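Local coordinates for gentamicin resistance protein (Enterococcus gallinarum, PDB 6CTZ), which probably confers resistance to gentamicin and related aminoglycosides by phosphorylating the 2''-hydroxyl of the drug at the expense of a nucleotide, at residues Ile15-Val20 with Ile32-Asp37. The protein carries 2 engineered substitutions. Residues are numbered along the deposited sequence; the frame is centred on the assembly and turned at random.
Sequences ISIQSV and ILVNGD
Asn35 OD1 is gripped by two consecutive backbone amides of the loop 15-20: Gln18 N at 2.8 Å and Ser19 N, which lies nearly in line with the C=O bond, at 3.2 Å. The other half of the same carboxamide donates from ND2 to Ser16 O (2.9 Å), with the acceptor close to the amide plane. CG stands anti to the carbonyl carbon of Asn35 (chi1 -59°), and the flat group reaches across into the bend of the loop. Asn35 N gives an almost straight bond to Ser19 O (2.9 Å, 173° at the hydrogen). Beside this pair a water bridges the two segments, accepting from Ser19 OG and Gly36 N and donating to Leu33 O. Val20 and Val34 form an antiparallel non-hydrogen-bonded pair, with CA-H...O contacts from Val20 CA to Leu33 O and from Val34 CA to Ser19 O. Their side chains lie side by side on the sheet face covered by helix 2-11. Ile17 crosses Val34 at about a right angle, CG1 against CG1 at 3.8 Å, and packs on Thr5 and Met9; Val20 CG1 meets Ile32 CD1 at 3.9 Å. The contact joins the loop after helix 2-11 to the turn between strands 29-34 and 38-43 of the kinase-like N-terminal sheet, where Asp37 N is bonded to Val34 O. One side chain on this turn thus mimics a backbone partner, satisfying two N-H groups and one carbonyl, consistent with a fixed course of the loop into edge strand 20-25.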
loop_
_atom_site.group_PDB
_atom_site.type_symbol
_atom_site.label_atom_id
_atom_site.label_comp_id
_atom_site.label_asym_id
_atom_site.label_seq_id
_atom_site.Cartn_x
_atom_site.Cartn_y
_atom_site.Cartn_z
ATOM N N ILE A 15 -17.631 -11.906 22.342
ATOM C CA ILE A 15 -16.923 -12.790 21.421
ATOM C C ILE A 15 -16.610 -14.090 22.146
ATOM O O ILE A 15 -15.807 -14.109 23.088
ATOM C CB ILE A 15 -15.649 -12.138 20.872
ATOM C CG1 ILE A 15 -16.011 -10.873 20.108
ATOM C CG2 ILE A 15 -14.883 -13.111 19.976
ATOM C CD1 ILE A 15 -14.830 -10.086 19.702
ATOM N N SER A 16 -17.237 -15.177 21.706
ATOM C CA SER A 16 -16.909 -16.522 22.159
ATOM C C SER A 16 -16.152 -17.198 21.029
ATOM O O SER A 16 -16.697 -17.382 19.936
ATOM C CB SER A 16 -18.170 -17.316 22.493
ATOM O OG SER A 16 -17.848 -18.656 22.815
ATOM N N ILE A 17 -14.904 -17.558 21.287
ATOM C CA ILE A 17 -14.006 -18.005 20.233
ATOM C C ILE A 17 -14.137 -19.513 20.062
ATOM O O ILE A 17 -13.849 -20.284 20.987
ATOM C CB ILE A 17 -12.560 -17.581 20.521
ATOM C CG1 ILE A 17 -12.446 -16.056 20.431
ATOM C CG2 ILE A 17 -11.631 -18.246 19.554
ATOM C CD1 ILE A 17 -11.048 -15.522 20.655
ATOM N N GLN A 18 -14.611 -19.925 18.887
ATOM C CA GLN A 18 -14.711 -21.326 18.505
ATOM C C GLN A 18 -13.605 -21.755 17.560
ATOM O O GLN A 18 -13.264 -22.940 17.516
ATOM C CB GLN A 18 -16.058 -21.597 17.826
ATOM C CG GLN A 18 -17.264 -21.526 18.750
ATOM C CD GLN A 18 -17.906 -20.153 18.776
ATOM O OE1 GLN A 18 -17.982 -19.470 17.755
ATOM N NE2 GLN A 18 -18.371 -19.741 19.951
ATOM N N SER A 19 -13.037 -20.822 16.806
ATOM C CA SER A 19 -11.964 -21.146 15.899
ATOM C C SER A 19 -11.110 -19.933 15.716
ATOM O O SER A 19 -11.613 -18.864 15.745
ATOM C CB SER A 19 -12.492 -21.579 14.542
ATOM O OG SER A 19 -13.074 -20.542 13.776
ATOM N N VAL A 20 -9.824 -20.145 15.562
ATOM C CA VAL A 20 -8.862 -19.083 15.322
ATOM C C VAL A 20 -7.812 -19.581 14.361
ATOM O O VAL A 20 -7.275 -20.635 14.539
ATOM C CB VAL A 20 -8.173 -18.624 16.580
ATOM C CG1 VAL A 20 -7.255 -17.480 16.291
ATOM C CG2 VAL A 20 -9.174 -18.159 17.547
ATOM N N ILE A 32 -5.428 -12.210 12.297
ATOM C CA ILE A 32 -5.981 -13.538 12.524
ATOM C C ILE A 32 -7.475 -13.497 12.230
ATOM O O ILE A 32 -8.105 -12.439 12.212
ATOM C CB ILE A 32 -5.707 -14.062 13.945
ATOM C CG1 ILE A 32 -6.379 -13.171 14.996
ATOM C CG2 ILE A 32 -4.212 -14.140 14.175
ATOM C CD1 ILE A 32 -6.249 -13.711 16.417
ATOM N N LEU A 33 -8.039 -14.670 11.979
ATOM C CA LEU A 33 -9.456 -14.800 11.672
ATOM C C LEU A 33 -10.112 -15.597 12.788
ATOM O O LEU A 33 -9.694 -16.724 13.079
ATOM C CB LEU A 33 -9.656 -15.488 10.324
ATOM C CG LEU A 33 -11.092 -15.589 9.815
ATOM C CD1 LEU A 33 -11.705 -14.201 9.598
ATOM C CD2 LEU A 33 -11.139 -16.426 8.537
ATOM N N VAL A 34 -11.131 -15.011 13.412
ATOM C CA VAL A 34 -11.834 -15.611 14.539
ATOM C C VAL A 34 -13.219 -16.022 14.066
ATOM O O VAL A 34 -13.945 -15.216 13.475
ATOM C CB VAL A 34 -11.928 -14.628 15.718
ATOM C CG1 VAL A 34 -12.920 -15.132 16.774
ATOM C CG2 VAL A 34 -10.546 -14.403 16.319
ATOM N N ASN A 35 -13.574 -17.283 14.310
ATOM C CA ASN A 35 -14.881 -17.832 13.958
ATOM C C ASN A 35 -15.188 -17.728 12.469
ATOM O O ASN A 35 -16.358 -17.711 12.075
ATOM C CB ASN A 35 -16.009 -17.227 14.804
ATOM C CG ASN A 35 -15.800 -17.454 16.289
ATOM O OD1 ASN A 35 -15.016 -18.313 16.682
ATOM N ND2 ASN A 35 -16.495 -16.683 17.117
ATOM N N GLY A 36 -14.153 -17.656 11.631
ATOM C CA GLY A 36 -14.333 -17.485 10.208
ATOM C C GLY A 36 -14.893 -16.147 9.786
ATOM O O GLY A 36 -15.055 -15.916 8.581
ATOM N N ASP A 37 -15.163 -15.246 10.731
ATOM C CA ASP A 37 -15.936 -14.040 10.469
ATOM C C ASP A 37 -15.234 -12.747 10.843
ATOM O O ASP A 37 -15.508 -11.720 10.218
ATOM C CB ASP A 37 -17.269 -14.078 11.238
ATOM C CG ASP A 37 -18.165 -15.211 10.801
ATOM O OD1 ASP A 37 -17.934 -15.765 9.705
ATOM O OD2 ASP A 37 -19.104 -15.539 11.552
HETATM O O HOH W 1 -11.542 -18.733 12.201
#